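Local coordinates for pyrrolidone-carboxylate peptidase (Deinococcus radiodurans R1, PDB 5Z48), which removes N-terminal pyroglutamyl groups from peptides as a cysteine exopeptidase, generally sparing those whose second residue is proline, at residues T5-H17 / L59-L73. Residues are numbered along the deposited sequence; the frame is centred on the assembly and turned at random.
Sequences TLLLTGFEPFHTH and LLSEQDPGAVLLTGL. With PCA (pyroglutamic acid), chain I.
With CG trans to the backbone N (chi1 173°), Leu7 sends its CD2 branch against residues 59-63, the end of helix 49-63, where it meets Leu59 CB at 3.9 Å and Leu60 CD2 at 4.0 Å, crossing both side chains nearly at right angles. Its CB rests on the Pro65 ring, so the turn out of the helix is packed by the same leucine. Thr71 is rotated the other way: at chi1 76° OG1 sits between its own N and carbonyl carbon, and from there it donates to Thr9 O (2.8 Å) in the carbonyl plane, on a lone pair. Thr71 N reaches the same oxygen from above that plane, so two donors of one residue grip one acceptor. Further back the pairing is regular: Leu69 N meets Leu7 O at 2.8 Å with an N-H...O angle of 170°, Leu7 N donates to Ala67 O and Thr9 N to Leu69 O. This ladder joins neighbouring parallel strands of the central sheet; strand 38-45 flanks 5-11 and strand 167-172 flanks 67-73, with helix 49-63 packed on the Leu7 face in the alpha/beta fold of the C15 peptidases. Water 3 links Thr9 OG1 to Thr71 O, donating to the latter. At the C-terminal ends of the two strands lies the pyroglutamate pocket. Leu73 N donates to PCA OE, and PCA N donates almost straight to Leu73 O at 2.8 Å, while the rings of Phe11 and Phe14 each turn a face to PCA CG. The opposite face of Phe14 receives His17 CD2, and Leu73 CD2 makes a CH-pi contact over the face of the His17 ring, 4.0 Å from its centroid. His171, Cys146 and Asn20 supply further hydrogen bonds to the ligand.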
loop_
_atom_site.group_PDB
_atom_site.type_symbol
_atom_site.label_atom_id
_atom_site.label_comp_id
_atom_site.label_asym_id
_atom_site.label_seq_id
_atom_site.Cartn_x
_atom_site.Cartn_y
_atom_site.Cartn_z
ATOM N N THR B 5 -38.954 10.293 -0.956
ATOM C CA THR B 5 -38.024 10.042 0.131
ATOM C C THR B 5 -36.765 9.383 -0.404
ATOM O O THR B 5 -36.848 8.398 -1.143
ATOM C CB THR B 5 -38.635 9.105 1.166
ATOM O OG1 THR B 5 -39.792 9.743 1.727
ATOM C CG2 THR B 5 -37.623 8.727 2.271
ATOM N N LEU B 6 -35.608 9.905 -0.016
ATOM C CA LEU B 6 -34.363 9.167 -0.213
ATOM C C LEU B 6 -34.074 8.423 1.087
ATOM O O LEU B 6 -33.992 9.039 2.163
ATOM C CB LEU B 6 -33.205 10.091 -0.598
ATOM C CG LEU B 6 -31.864 9.339 -0.795
ATOM C CD1 LEU B 6 -31.105 9.849 -2.009
ATOM C CD2 LEU B 6 -30.990 9.477 0.405
ATOM N N LEU B 7 -33.993 7.088 1.008
ATOM C CA LEU B 7 -33.627 6.286 2.176
ATOM C C LEU B 7 -32.116 6.260 2.311
ATOM O O LEU B 7 -31.432 5.831 1.392
ATOM C CB LEU B 7 -34.176 4.861 2.038
ATOM C CG LEU B 7 -33.727 3.861 3.124
ATOM C CD1 LEU B 7 -34.251 4.296 4.479
ATOM C CD2 LEU B 7 -34.244 2.430 2.795
ATOM N N LEU B 8 -31.592 6.718 3.449
ATOM C CA LEU B 8 -30.154 6.780 3.702
ATOM C C LEU B 8 -29.839 5.889 4.887
ATOM O O LEU B 8 -30.428 6.061 5.940
ATOM C CB LEU B 8 -29.743 8.222 4.003
ATOM C CG LEU B 8 -28.296 8.426 4.475
ATOM C CD1 LEU B 8 -27.275 7.937 3.410
ATOM C CD2 LEU B 8 -28.054 9.898 4.788
ATOM N N THR B 9 -28.953 4.886 4.714
ATOM C CA THR B 9 -28.615 4.042 5.864
ATOM C C THR B 9 -27.122 4.113 6.172
ATOM O O THR B 9 -26.306 4.400 5.301
ATOM C CB THR B 9 -29.026 2.577 5.646
ATOM O OG1 THR B 9 -28.255 1.979 4.583
ATOM C CG2 THR B 9 -30.482 2.478 5.257
ATOM N N GLY B 10 -26.792 3.866 7.442
ATOM C CA GLY B 10 -25.418 3.654 7.872
ATOM C C GLY B 10 -25.383 2.424 8.761
ATOM O O GLY B 10 -26.414 1.831 9.056
ATOM N N PHE B 11 -24.170 2.045 9.160
ATOM C CA PHE B 11 -23.980 0.874 10.007
ATOM C C PHE B 11 -23.421 1.264 11.375
ATOM O O PHE B 11 -22.699 2.258 11.511
ATOM C CB PHE B 11 -23.001 -0.162 9.362
ATOM C CG PHE B 11 -23.633 -1.082 8.378
ATOM C CD1 PHE B 11 -24.375 -2.164 8.800
ATOM C CD2 PHE B 11 -23.471 -0.873 6.998
ATOM C CE1 PHE B 11 -24.945 -3.049 7.900
ATOM C CE2 PHE B 11 -24.034 -1.773 6.067
ATOM C CZ PHE B 11 -24.783 -2.849 6.514
ATOM N N GLU B 12 -23.716 0.433 12.391
ATOM C CA GLU B 12 -23.120 0.544 13.744
ATOM C C GLU B 12 -21.614 0.235 13.750
ATOM O O GLU B 12 -21.076 -0.343 12.797
ATOM C CB GLU B 12 -23.818 -0.412 14.693
ATOM C CG GLU B 12 -25.307 -0.188 14.792
ATOM C CD GLU B 12 -26.003 -1.210 15.689
ATOM O OE1 GLU B 12 -25.343 -2.103 16.261
ATOM O OE2 GLU B 12 -27.249 -1.138 15.772
ATOM N N PRO B 13 -20.902 0.588 14.834
ATOM C CA PRO B 13 -19.500 0.155 14.956
ATOM C C PRO B 13 -19.407 -1.362 14.956
ATOM O O PRO B 13 -20.348 -2.069 15.321
ATOM C CB PRO B 13 -19.049 0.735 16.300
ATOM C CG PRO B 13 -20.023 1.884 16.570
ATOM C CD PRO B 13 -21.336 1.387 15.995
ATOM N N PHE B 14 -18.246 -1.860 14.536
ATOM C CA PHE B 14 -18.014 -3.289 14.444
ATOM C C PHE B 14 -16.516 -3.519 14.550
ATOM O O PHE B 14 -15.713 -2.581 14.456
ATOM C CB PHE B 14 -18.560 -3.867 13.116
ATOM C CG PHE B 14 -17.844 -3.349 11.916
ATOM C CD1 PHE B 14 -18.103 -2.060 11.459
ATOM C CD2 PHE B 14 -16.871 -4.118 11.288
ATOM C CE1 PHE B 14 -17.428 -1.553 10.344
ATOM C CE2 PHE B 14 -16.170 -3.627 10.173
ATOM C CZ PHE B 14 -16.447 -2.328 9.722
ATOM N N HIS B 15 -16.158 -4.783 14.746
ATOM C CA HIS B 15 -14.748 -5.198 14.840
ATOM C C HIS B 15 -14.097 -4.397 15.977
ATOM O O HIS B 15 -14.691 -4.275 17.061
ATOM C CB HIS B 15 -14.116 -5.020 13.450
ATOM C CG HIS B 15 -12.765 -5.639 13.310
ATOM N ND1 HIS B 15 -12.522 -6.966 13.590
ATOM C CD2 HIS B 15 -11.591 -5.117 12.886
ATOM C CE1 HIS B 15 -11.250 -7.234 13.356
ATOM N NE2 HIS B 15 -10.665 -6.130 12.925
ATOM N N THR B 16 -12.894 -3.853 15.767
ATOM C CA THR B 16 -12.197 -3.072 16.782
ATOM C C THR B 16 -12.458 -1.578 16.649
ATOM O O THR B 16 -11.832 -0.782 17.379
ATOM C CB THR B 16 -10.698 -3.339 16.699
ATOM O OG1 THR B 16 -10.269 -3.113 15.352
ATOM C CG2 THR B 16 -10.408 -4.789 17.081
ATOM N N HIS B 17 -13.369 -1.181 15.753
ATOM C CA HIS B 17 -13.630 0.237 15.507
ATOM C C HIS B 17 -14.589 0.789 16.563
ATOM O O HIS B 17 -15.672 0.212 16.776
ATOM C CB HIS B 17 -14.221 0.438 14.097
ATOM C CG HIS B 17 -13.425 -0.237 13.012
ATOM N ND1 HIS B 17 -12.090 0.034 12.787
ATOM C CD2 HIS B 17 -13.780 -1.172 12.101
ATOM C CE1 HIS B 17 -11.658 -0.705 11.776
ATOM N NE2 HIS B 17 -12.670 -1.436 11.335
ATOM N N LEU B 59 -37.693 -1.117 6.063
ATOM C CA LEU B 59 -37.533 0.256 5.581
ATOM C C LEU B 59 -37.988 0.401 4.125
ATOM O O LEU B 59 -38.688 1.366 3.772
ATOM C CB LEU B 59 -36.067 0.697 5.729
ATOM C CG LEU B 59 -35.570 0.955 7.142
ATOM C CD1 LEU B 59 -34.003 0.884 7.148
ATOM C CD2 LEU B 59 -36.088 2.297 7.683
ATOM N N LEU B 60 -37.583 -0.532 3.253
ATOM C CA LEU B 60 -37.981 -0.441 1.848
ATOM C C LEU B 60 -39.494 -0.538 1.692
ATOM O O LEU B 60 -40.106 0.206 0.911
ATOM C CB LEU B 60 -37.298 -1.541 1.044
ATOM C CG LEU B 60 -35.797 -1.396 0.940
ATOM C CD1 LEU B 60 -35.183 -2.708 0.347
ATOM C CD2 LEU B 60 -35.434 -0.209 0.017
ATOM N N SER B 61 -40.121 -1.422 2.468
ATOM C CA SER B 61 -41.568 -1.607 2.388
ATOM C C SER B 61 -42.329 -0.415 2.983
ATOM O O SER B 61 -43.319 0.060 2.409
ATOM C CB SER B 61 -41.943 -2.898 3.124
ATOM O OG SER B 61 -43.277 -3.252 2.856
ATOM N N GLU B 62 -41.925 0.037 4.173
ATOM C CA GLU B 62 -42.696 1.044 4.888
ATOM C C GLU B 62 -42.440 2.449 4.341
ATOM O O GLU B 62 -43.350 3.285 4.340
ATOM C CB GLU B 62 -42.348 0.993 6.371
ATOM C CG GLU B 62 -42.812 -0.292 7.052
ATOM C CD GLU B 62 -42.486 -0.343 8.529
ATOM O OE1 GLU B 62 -42.994 -1.259 9.206
ATOM O OE2 GLU B 62 -41.756 0.540 9.024
ATOM N N GLN B 63 -41.210 2.743 3.904
ATOM C CA GLN B 63 -40.902 4.084 3.409
ATOM C C GLN B 63 -41.162 4.274 1.923
ATOM O O GLN B 63 -41.250 5.428 1.472
ATOM C CB GLN B 63 -39.419 4.431 3.656
ATOM C CG GLN B 63 -38.996 4.440 5.085
ATOM C CD GLN B 63 -39.784 5.431 5.896
ATOM O OE1 GLN B 63 -40.033 6.566 5.453
ATOM N NE2 GLN B 63 -40.205 5.018 7.083
ATOM N N ASP B 64 -41.226 3.184 1.155
ATOM C CA ASP B 64 -41.444 3.188 -0.290
ATOM C C ASP B 64 -40.595 4.288 -0.938
ATOM O O ASP B 64 -41.130 5.212 -1.560
ATOM C CB ASP B 64 -42.920 3.352 -0.630
ATOM C CG ASP B 64 -43.233 2.975 -2.066
ATOM O OD1 ASP B 64 -42.378 2.364 -2.748
ATOM O OD2 ASP B 64 -44.379 3.232 -2.479
ATOM N N PRO B 65 -39.275 4.226 -0.783
ATOM C CA PRO B 65 -38.441 5.375 -1.150
ATOM C C PRO B 65 -38.302 5.494 -2.658
ATOM O O PRO B 65 -38.401 4.507 -3.387
ATOM C CB PRO B 65 -37.095 5.064 -0.486
ATOM C CG PRO B 65 -37.069 3.537 -0.374
ATOM C CD PRO B 65 -38.515 3.116 -0.189
ATOM N N GLY B 66 -38.071 6.729 -3.115
ATOM C CA GLY B 66 -37.764 6.976 -4.510
ATOM C C GLY B 66 -36.323 6.764 -4.887
ATOM O O GLY B 66 -36.026 6.752 -6.084
ATOM N N ALA B 67 -35.439 6.601 -3.905
ATOM C CA ALA B 67 -34.026 6.322 -4.122
ATOM C C ALA B 67 -33.468 5.781 -2.825
ATOM O O ALA B 67 -33.996 6.082 -1.746
ATOM C CB ALA B 67 -33.278 7.595 -4.530
ATOM N N VAL B 68 -32.397 4.974 -2.931
ATOM C CA VAL B 68 -31.815 4.275 -1.783
ATOM C C VAL B 68 -30.304 4.457 -1.818
ATOM O O VAL B 68 -29.637 4.040 -2.784
ATOM C CB VAL B 68 -32.186 2.777 -1.776
ATOM C CG1 VAL B 68 -31.546 2.032 -0.611
ATOM C CG2 VAL B 68 -33.719 2.604 -1.807
ATOM N N LEU B 69 -29.760 5.080 -0.767
ATOM C CA LEU B 69 -28.317 5.274 -0.586
ATOM C C LEU B 69 -27.851 4.534 0.673
ATOM O O LEU B 69 -28.059 4.995 1.800
ATOM C CB LEU B 69 -27.974 6.772 -0.533
ATOM C CG LEU B 69 -26.466 7.093 -0.457
ATOM C CD1 LEU B 69 -25.675 6.462 -1.582
ATOM C CD2 LEU B 69 -26.265 8.616 -0.527
ATOM N N LEU B 70 -27.219 3.370 0.501
ATOM C CA LEU B 70 -26.701 2.589 1.612
ATOM C C LEU B 70 -25.231 2.969 1.816
ATOM O O LEU B 70 -24.476 3.026 0.826
ATOM C CB LEU B 70 -26.803 1.104 1.278
ATOM C CG LEU B 70 -28.167 0.615 0.754
ATOM C CD1 LEU B 70 -27.945 -0.848 0.223
ATOM C CD2 LEU B 70 -29.238 0.629 1.811
ATOM N N THR B 71 -24.824 3.229 3.056
ATOM C CA THR B 71 -23.434 3.621 3.306
ATOM C C THR B 71 -22.792 2.753 4.396
ATOM O O THR B 71 -23.460 2.166 5.265
ATOM C CB THR B 71 -23.302 5.123 3.686
ATOM O OG1 THR B 71 -23.721 5.373 5.023
ATOM C CG2 THR B 71 -24.145 5.979 2.742
ATOM N N GLY B 72 -21.451 2.741 4.390
ATOM C CA GLY B 72 -20.730 1.918 5.345
ATOM C C GLY B 72 -19.269 2.303 5.328
ATOM O O GLY B 72 -18.793 2.972 4.396
ATOM N N LEU B 73 -18.556 1.827 6.364
ATOM C CA LEU B 73 -17.116 2.067 6.507
ATOM C C LEU B 73 -16.288 1.101 5.654
ATOM O O LEU B 73 -16.546 -0.099 5.627
ATOM C CB LEU B 73 -16.739 1.904 7.969
ATOM C CG LEU B 73 -15.252 1.919 8.356
ATOM C CD1 LEU B 73 -14.583 3.248 8.056
ATOM C CD2 LEU B 73 -15.106 1.575 9.841
HETATM N N PCA I . -18.346 -1.825 6.882
HETATM C CA PCA I . -18.416 -3.281 6.825
HETATM C CB PCA I . -19.670 -3.717 7.601
HETATM C CG PCA I . -20.265 -2.475 8.267
HETATM C CD PCA I . -19.422 -1.355 7.712
HETATM O OE PCA I . -19.654 -0.171 7.979
HETATM C C PCA I . -18.367 -3.755 5.359
HETATM O O PCA I . -18.947 -4.771 4.962
HETATM O OXT PCA I . -17.749 -3.075 4.492
HETATM O O HOH W 1 -40.749 8.127 -2.065
HETATM O O HOH W 2 -42.238 7.968 1.027
HETATM O O HOH W 3 -25.864 0.958 5.491
#